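Local atomic coordinates of pectinesterase A (PDB entry 2NTP), a protein that hydrolyses the methyl esters of pectin's galacturonosyl units, releasing methanol, probably as the first step of plant-tissue maceration and soft rot. Residues K96-N107 with D140-G151. Numbering follows the deposited sequence.
Sequences KDFSAQSLTIRN and DRAYFKDVSLVG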
ATOM      1  N   LYS A  96      -9.068  -6.888  13.341  1.00 10.83           N
ATOM      2  CA  LYS A  96     -10.203  -6.889  12.431  1.00 10.80           C
ATOM      3  C   LYS A  96     -11.051  -5.642  12.607  1.00  9.92           C
ATOM      4  O   LYS A  96     -11.045  -5.024  13.668  1.00  9.97           O
ATOM      5  CB  LYS A  96     -11.061  -8.133  12.664  1.00 11.13           C
ATOM      6  CG  LYS A  96     -10.358  -9.418  12.297  1.00 12.94           C
ATOM      7  CD  LYS A  96     -11.197 -10.626  12.633  1.00 17.13           C
ATOM      8  CE  LYS A  96     -10.459 -11.900  12.255  1.00 18.76           C
ATOM      9  NZ  LYS A  96      -9.112 -11.956  12.890  1.00 21.39           N
ATOM     10  N   ASP A  97     -11.776  -5.285  11.547  1.00  9.53           N
ATOM     11  CA  ASP A  97     -12.751  -4.187  11.566  1.00  8.93           C
ATOM     12  C   ASP A  97     -12.160  -2.838  11.965  1.00  8.77           C
ATOM     13  O   ASP A  97     -12.798  -2.048  12.666  1.00  8.76           O
ATOM     14  CB  ASP A  97     -13.964  -4.562  12.423  1.00  8.96           C
ATOM     15  CG  ASP A  97     -14.682  -5.785  11.892  1.00  8.89           C
ATOM     16  OD1 ASP A  97     -15.083  -5.774  10.709  1.00  9.43           O
ATOM     17  OD2 ASP A  97     -14.836  -6.761  12.648  1.00  9.77           O
ATOM     18  N   PHE A  98     -10.936  -2.588  11.501  1.00  8.32           N
ATOM     19  CA  PHE A  98     -10.292  -1.295  11.662  1.00  8.27           C
ATOM     20  C   PHE A  98     -10.792  -0.347  10.586  1.00  8.00           C
ATOM     21  O   PHE A  98     -11.033  -0.770   9.455  1.00  8.29           O
ATOM     22  CB  PHE A  98      -8.767  -1.430  11.533  1.00  8.31           C
ATOM     23  CG  PHE A  98      -8.035  -0.111  11.590  1.00  8.96           C
ATOM     24  CD1 PHE A  98      -7.768   0.493  12.818  1.00  9.56           C
ATOM     25  CD2 PHE A  98      -7.633   0.541  10.417  1.00  9.27           C
ATOM     26  CE1 PHE A  98      -7.107   1.720  12.882  1.00  9.35           C
ATOM     27  CE2 PHE A  98      -6.974   1.775  10.474  1.00  9.75           C
ATOM     28  CZ  PHE A  98      -6.707   2.363  11.705  1.00  9.41           C
ATOM     29  N   SER A  99     -10.939   0.926  10.932  1.00  7.87           N
ATOM     30  CA  SER A  99     -11.106   1.968   9.919  1.00  7.96           C
ATOM     31  C   SER A  99     -10.284   3.205  10.245  1.00  7.95           C
ATOM     32  O   SER A  99     -10.073   3.535  11.414  1.00  7.58           O
ATOM     33  CB  SER A  99     -12.581   2.327   9.690  1.00  8.34           C
ATOM     34  OG  SER A  99     -13.137   3.049  10.774  1.00  8.51           O
ATOM     35  N   ALA A 100      -9.795   3.858   9.193  1.00  7.89           N
ATOM     36  CA  ALA A 100      -9.211   5.187   9.298  1.00  7.99           C
ATOM     37  C   ALA A 100      -9.901   6.100   8.301  1.00  8.22           C
ATOM     38  O   ALA A 100     -10.174   5.695   7.166  1.00  7.89           O
ATOM     39  CB  ALA A 100      -7.708   5.144   9.034  1.00  8.06           C
ATOM     40  N   GLN A 101     -10.185   7.329   8.730  1.00  8.59           N
ATOM     41  CA  GLN A 101     -10.823   8.320   7.873  1.00  9.72           C
ATOM     42  C   GLN A 101     -10.156   9.686   8.003  1.00  9.50           C
ATOM     43  O   GLN A 101      -9.762  10.078   9.102  1.00  9.77           O
ATOM     44  CB  GLN A 101     -12.318   8.447   8.202  1.00  9.80           C
ATOM     45  CG  GLN A 101     -13.065   9.408   7.268  1.00 11.23           C
ATOM     46  CD  GLN A 101     -14.487   9.710   7.710  1.00 11.69           C
ATOM     47  OE1 GLN A 101     -14.862   9.479   8.859  1.00 14.20           O
ATOM     48  NE2 GLN A 101     -15.285  10.239   6.788  1.00 14.76           N
ATOM     49  N   SER A 102     -10.031  10.385   6.873  1.00  9.64           N
ATOM     50  CA  SER A 102      -9.610  11.790   6.810  1.00  9.61           C
ATOM     51  C   SER A 102      -8.278  12.039   7.510  1.00  9.25           C
ATOM     52  O   SER A 102      -8.162  12.884   8.401  1.00  9.05           O
ATOM     53  CB  SER A 102     -10.721  12.711   7.337  1.00  9.91           C
ATOM     54  OG  SER A 102     -11.885  12.566   6.550  1.00 12.38           O
ATOM     55  N   LEU A 103      -7.273  11.273   7.106  1.00  8.79           N
ATOM     56  CA  LEU A 103      -5.928  11.443   7.641  1.00  8.46           C
ATOM     57  C   LEU A 103      -4.871  10.960   6.664  1.00  7.69           C
ATOM     58  O   LEU A 103      -5.164  10.218   5.727  1.00  7.43           O
ATOM     59  CB  LEU A 103      -5.779  10.758   9.002  1.00  9.21           C
ATOM     60  CG  LEU A 103      -6.106   9.276   9.141  1.00  9.53           C
ATOM     61  CD1 LEU A 103      -4.927   8.431   8.719  1.00 11.48           C
ATOM     62  CD2 LEU A 103      -6.518   8.945  10.579  1.00  9.35           C
ATOM     63  N   THR A 104      -3.645  11.415   6.892  1.00  7.09           N
ATOM     64  CA  THR A 104      -2.494  11.024   6.082  1.00  6.82           C
ATOM     65  C   THR A 104      -1.578  10.136   6.912  1.00  6.71           C
ATOM     66  O   THR A 104      -1.348  10.408   8.095  1.00  6.85           O
ATOM     67  CB  THR A 104      -1.721  12.258   5.586  1.00  6.78           C
ATOM     68  OG1 THR A 104      -2.589  13.085   4.796  1.00  6.77           O
ATOM     69  CG2 THR A 104      -0.503  11.843   4.747  1.00  7.40           C
ATOM     70  N   ILE A 105      -1.078   9.070   6.286  1.00  6.51           N
ATOM     71  CA  ILE A 105      -0.104   8.164   6.890  1.00  6.39           C
ATOM     72  C   ILE A 105       1.139   8.171   5.995  1.00  6.40           C
ATOM     73  O   ILE A 105       1.049   7.897   4.796  1.00  6.21           O
ATOM     74  CB  ILE A 105      -0.650   6.719   7.005  1.00  6.63           C
ATOM     75  CG1 ILE A 105      -1.971   6.695   7.793  1.00  6.15           C
ATOM     76  CG2 ILE A 105       0.394   5.808   7.652  1.00  6.62           C
ATOM     77  CD1 ILE A 105      -2.795   5.409   7.617  1.00  6.82           C
ATOM     78  N   ARG A 106       2.286   8.508   6.579  1.00  6.23           N
ATOM     79  CA  ARG A 106       3.531   8.640   5.822  1.00  6.76           C
ATOM     80  C   ARG A 106       4.641   7.750   6.362  1.00  6.52           C
ATOM     81  O   ARG A 106       4.772   7.564   7.577  1.00  6.71           O
ATOM     82  CB  ARG A 106       4.052  10.087   5.855  1.00  6.75           C
ATOM     83  CG  ARG A 106       3.037  11.180   5.567  1.00  7.49           C
ATOM     84  CD  ARG A 106       3.749  12.501   5.235  1.00  8.27           C
ATOM     85  NE  ARG A 106       4.721  12.885   6.262  1.00 10.05           N
ATOM     86  CZ  ARG A 106       4.786  14.079   6.853  1.00 11.11           C
ATOM     87  NH1 ARG A 106       3.949  15.059   6.522  1.00 12.15           N
ATOM     88  NH2 ARG A 106       5.708  14.298   7.778  1.00 11.93           N
ATOM     89  N   ASN A 107       5.448   7.210   5.450  1.00  6.35           N
ATOM     90  CA  ASN A 107       6.810   6.834   5.811  1.00  6.56           C
ATOM     91  C   ASN A 107       7.731   7.921   5.276  1.00  6.92           C
ATOM     92  O   ASN A 107       7.754   8.200   4.071  1.00  6.77           O
ATOM     93  CB  ASN A 107       7.207   5.446   5.305  1.00  6.50           C
ATOM     94  CG  ASN A 107       8.472   4.920   5.987  1.00  6.07           C
ATOM     95  OD1 ASN A 107       9.475   5.635   6.102  1.00  6.53           O
ATOM     96  ND2 ASN A 107       8.428   3.676   6.440  1.00  5.23           N
ATOM     97  N   ASP A 140      -8.346  -8.216   8.730  1.00 13.57           N
ATOM     98  CA  ASP A 140      -9.430  -8.458   7.796  1.00 12.03           C
ATOM     99  C   ASP A 140     -10.459  -7.367   8.020  1.00 10.82           C
ATOM    100  O   ASP A 140     -10.655  -6.915   9.148  1.00 10.80           O
ATOM    101  CB  ASP A 140     -10.055  -9.844   8.003  1.00 11.97           C
ATOM    102  CG  ASP A 140     -11.076 -10.198   6.927  1.00 12.46           C
ATOM    103  OD1 ASP A 140     -10.982  -9.674   5.791  1.00 11.02           O
ATOM    104  OD2 ASP A 140     -11.981 -11.013   7.217  1.00 12.53           O
ATOM    105  N   ARG A 141     -11.098  -6.943   6.934  1.00  9.76           N
ATOM    106  CA  ARG A 141     -12.128  -5.910   6.968  1.00  9.04           C
ATOM    107  C   ARG A 141     -11.567  -4.574   7.468  1.00  8.71           C
ATOM    108  O   ARG A 141     -12.078  -3.991   8.425  1.00  8.39           O
ATOM    109  CB  ARG A 141     -13.343  -6.378   7.796  1.00  9.05           C
ATOM    110  CG  ARG A 141     -13.924  -7.718   7.333  1.00  9.26           C
ATOM    111  CD  ARG A 141     -15.196  -8.099   8.104  1.00  9.53           C
ATOM    112  NE  ARG A 141     -14.959  -8.220   9.543  1.00 10.46           N
ATOM    113  CZ  ARG A 141     -14.623  -9.347  10.172  1.00 11.65           C
ATOM    114  NH1 ARG A 141     -14.482 -10.483   9.502  1.00 13.37           N
ATOM    115  NH2 ARG A 141     -14.426  -9.337  11.483  1.00 12.02           N
ATOM    116  N   ALA A 142     -10.501  -4.111   6.807  1.00  7.85           N
ATOM    117  CA  ALA A 142      -9.878  -2.823   7.102  1.00  7.51           C
ATOM    118  C   ALA A 142     -10.321  -1.789   6.073  1.00  7.18           C
ATOM    119  O   ALA A 142     -10.177  -2.007   4.870  1.00  7.15           O
ATOM    120  CB  ALA A 142      -8.356  -2.953   7.107  1.00  7.50           C
ATOM    121  N   TYR A 143     -10.838  -0.664   6.553  1.00  7.09           N
ATOM    122  CA  TYR A 143     -11.474   0.331   5.687  1.00  7.20           C
ATOM    123  C   TYR A 143     -10.767   1.672   5.807  1.00  7.07           C
ATOM    124  O   TYR A 143     -10.611   2.202   6.906  1.00  6.97           O
ATOM    125  CB  TYR A 143     -12.950   0.450   6.086  1.00  7.50           C
ATOM    126  CG  TYR A 143     -13.830   1.415   5.303  1.00  8.25           C
ATOM    127  CD1 TYR A 143     -13.507   1.840   4.006  1.00  8.47           C
ATOM    128  CD2 TYR A 143     -15.024   1.869   5.864  1.00  9.23           C
ATOM    129  CE1 TYR A 143     -14.349   2.727   3.305  1.00  9.04           C
ATOM    130  CE2 TYR A 143     -15.865   2.731   5.175  1.00  9.54           C
ATOM    131  CZ  TYR A 143     -15.527   3.159   3.903  1.00  9.80           C
ATOM    132  OH  TYR A 143     -16.384   4.011   3.241  1.00  9.68           O
ATOM    133  N   PHE A 144     -10.345   2.215   4.669  1.00  7.22           N
ATOM    134  CA  PHE A 144      -9.643   3.494   4.643  1.00  7.15           C
ATOM    135  C   PHE A 144     -10.370   4.449   3.713  1.00  7.35           C
ATOM    136  O   PHE A 144     -10.405   4.229   2.505  1.00  7.84           O
ATOM    137  CB  PHE A 144      -8.188   3.284   4.208  1.00  7.22           C
ATOM    138  CG  PHE A 144      -7.454   2.298   5.066  1.00  7.21           C
ATOM    139  CD1 PHE A 144      -7.548   0.930   4.808  1.00  7.57           C
ATOM    140  CD2 PHE A 144      -6.708   2.734   6.158  1.00  7.68           C
ATOM    141  CE1 PHE A 144      -6.888   0.001   5.621  1.00  8.64           C
ATOM    142  CE2 PHE A 144      -6.047   1.818   6.974  1.00  8.11           C
ATOM    143  CZ  PHE A 144      -6.143   0.448   6.704  1.00  7.80           C
ATOM    144  N   LYS A 145     -10.974   5.490   4.284  1.00  7.87           N
ATOM    145  CA  LYS A 145     -11.749   6.459   3.502  1.00  8.31           C
ATOM    146  C   LYS A 145     -11.158   7.857   3.624  1.00  8.20           C
ATOM    147  O   LYS A 145     -10.910   8.327   4.735  1.00  8.14           O
ATOM    148  CB  LYS A 145     -13.219   6.479   3.934  1.00  8.89           C
ATOM    149  CG  LYS A 145     -14.079   7.401   3.062  1.00 11.08           C
ATOM    150  CD  LYS A 145     -15.563   7.179   3.233  1.00 15.54           C
ATOM    151  CE  LYS A 145     -16.355   8.010   2.230  1.00 15.97           C
ATOM    152  NZ  LYS A 145     -16.296   7.462   0.835  1.00 17.84           N
ATOM    153  N   ASP A 146     -10.952   8.516   2.483  1.00  8.19           N
ATOM    154  CA  ASP A 146     -10.338   9.845   2.450  1.00  8.34           C
ATOM    155  C   ASP A 146      -9.003   9.812   3.204  1.00  7.91           C
ATOM    156  O   ASP A 146      -8.736  10.616   4.105  1.00  7.64           O
ATOM    157  CB  ASP A 146     -11.305  10.894   3.015  1.00  8.87           C
ATOM    158  CG  ASP A 146     -10.784  12.316   2.884  1.00  9.87           C
ATOM    159  OD1 ASP A 146     -10.132  12.647   1.868  1.00 10.47           O
ATOM    160  OD2 ASP A 146     -11.047  13.110   3.815  1.00 12.19           O
ATOM    161  N   VAL A 147      -8.168   8.850   2.830  1.00  7.37           N
ATOM    162  CA  VAL A 147      -6.860   8.669   3.455  1.00  7.15           C
ATOM    163  C   VAL A 147      -5.779   8.873   2.397  1.00  6.75           C
ATOM    164  O   VAL A 147      -5.970   8.524   1.233  1.00  7.42           O
ATOM    165  CB  VAL A 147      -6.735   7.261   4.103  1.00  7.06           C
ATOM    166  CG1 VAL A 147      -5.296   6.943   4.491  1.00  8.39           C
ATOM    167  CG2 VAL A 147      -7.642   7.156   5.335  1.00  7.06           C
ATOM    168  N   SER A 148      -4.666   9.467   2.810  1.00  6.14           N
ATOM    169  CA  SER A 148      -3.504   9.634   1.947  1.00  5.88           C
ATOM    170  C   SER A 148      -2.362   8.799   2.486  1.00  5.75           C
ATOM    171  O   SER A 148      -2.039   8.902   3.663  1.00  5.41           O
ATOM    172  CB  SER A 148      -3.093  11.106   1.895  1.00  5.99           C
ATOM    173  OG  SER A 148      -1.875  11.276   1.178  1.00  6.36           O
ATOM    174  N   LEU A 149      -1.767   7.973   1.623  1.00  5.24           N
ATOM    175  CA  LEU A 149      -0.631   7.133   1.997  1.00  4.61           C
ATOM    176  C   LEU A 149       0.602   7.581   1.230  1.00  4.77           C
ATOM    177  O   LEU A 149       0.588   7.630  -0.006  1.00  4.49           O
ATOM    178  CB  LEU A 149      -0.921   5.660   1.694  1.00  4.80           C
ATOM    179  CG  LEU A 149      -2.198   5.051   2.276  1.00  4.22           C
ATOM    180  CD1 LEU A 149      -2.294   3.576   1.883  1.00  5.52           C
ATOM    181  CD2 LEU A 149      -2.250   5.220   3.789  1.00  4.72           C
ATOM    182  N   VAL A 150       1.659   7.913   1.965  1.00  4.86           N
ATOM    183  CA  VAL A 150       2.853   8.515   1.369  1.00  5.09           C
ATOM    184  C   VAL A 150       4.097   7.656   1.552  1.00  5.45           C
ATOM    185  O   VAL A 150       4.427   7.250   2.666  1.00  5.41           O
ATOM    186  CB  VAL A 150       3.120   9.923   1.958  1.00  5.16           C
ATOM    187  CG1 VAL A 150       4.424  10.486   1.427  1.00  5.57           C
ATOM    188  CG2 VAL A 150       1.944  10.870   1.646  1.00  5.11           C
ATOM    189  N   GLY A 151       4.786   7.395   0.447  1.00  5.47           N
ATOM    190  CA  GLY A 151       6.086   6.733   0.503  1.00  5.19           C
ATOM    191  C   GLY A 151       6.728   6.723  -0.866  1.00  5.26           C
ATOM    192  O   GLY A 151       6.285   7.436  -1.782  1.00  4.84           O
TER
HETATM  193  O   HOH W   1      -9.052  -4.487   9.990  1.00 10.48           O
HETATM  194  O   HOH W   2     -13.668  -1.509   8.793  1.00 32.57           O
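K96-N107 and D140-G151 run side by side as successive rungs of the pectinesterase right-handed parallel beta-helix: strands 99-101 and 142-145 pair in parallel (axes 4.8 Å apart), both segments turn a corner at S102 and D146, and 103-107 continues beside 147-150 at 11°. Amides and carbonyls interlock along both pairs, as in I105 N to S148 O, 2.8 Å. Ahead of the first pair, R141 grips D97 side-on: NE reaches OD1 at 2.7 Å on its syn side but tilted out of the carboxylate plane, and NH2 meets OD2 at 2.9 Å from above that plane. A bend at chi3 (-60°) lays the guanidinium alongside the aspartate, the two planes 36° apart. D140 lies near this guanidinium by charge alone and forms a salt bridge with R162 of the next coil. At the corner, S102 OG donates to the anti lone pair of D146 OD2, 2.9 Å. Inside the coil, F144 brings CE2 to the edge of the F98 ring, 3.6 Å from F98 CE2, while A100 CB rests against F144 CD2. Farther on, I105 CD1 lies 3.9 Å from L149 CD2. Charged and hydroxyl pairs thus tie neighbouring coils together at their turns, while apolar side chains pack on the inner face.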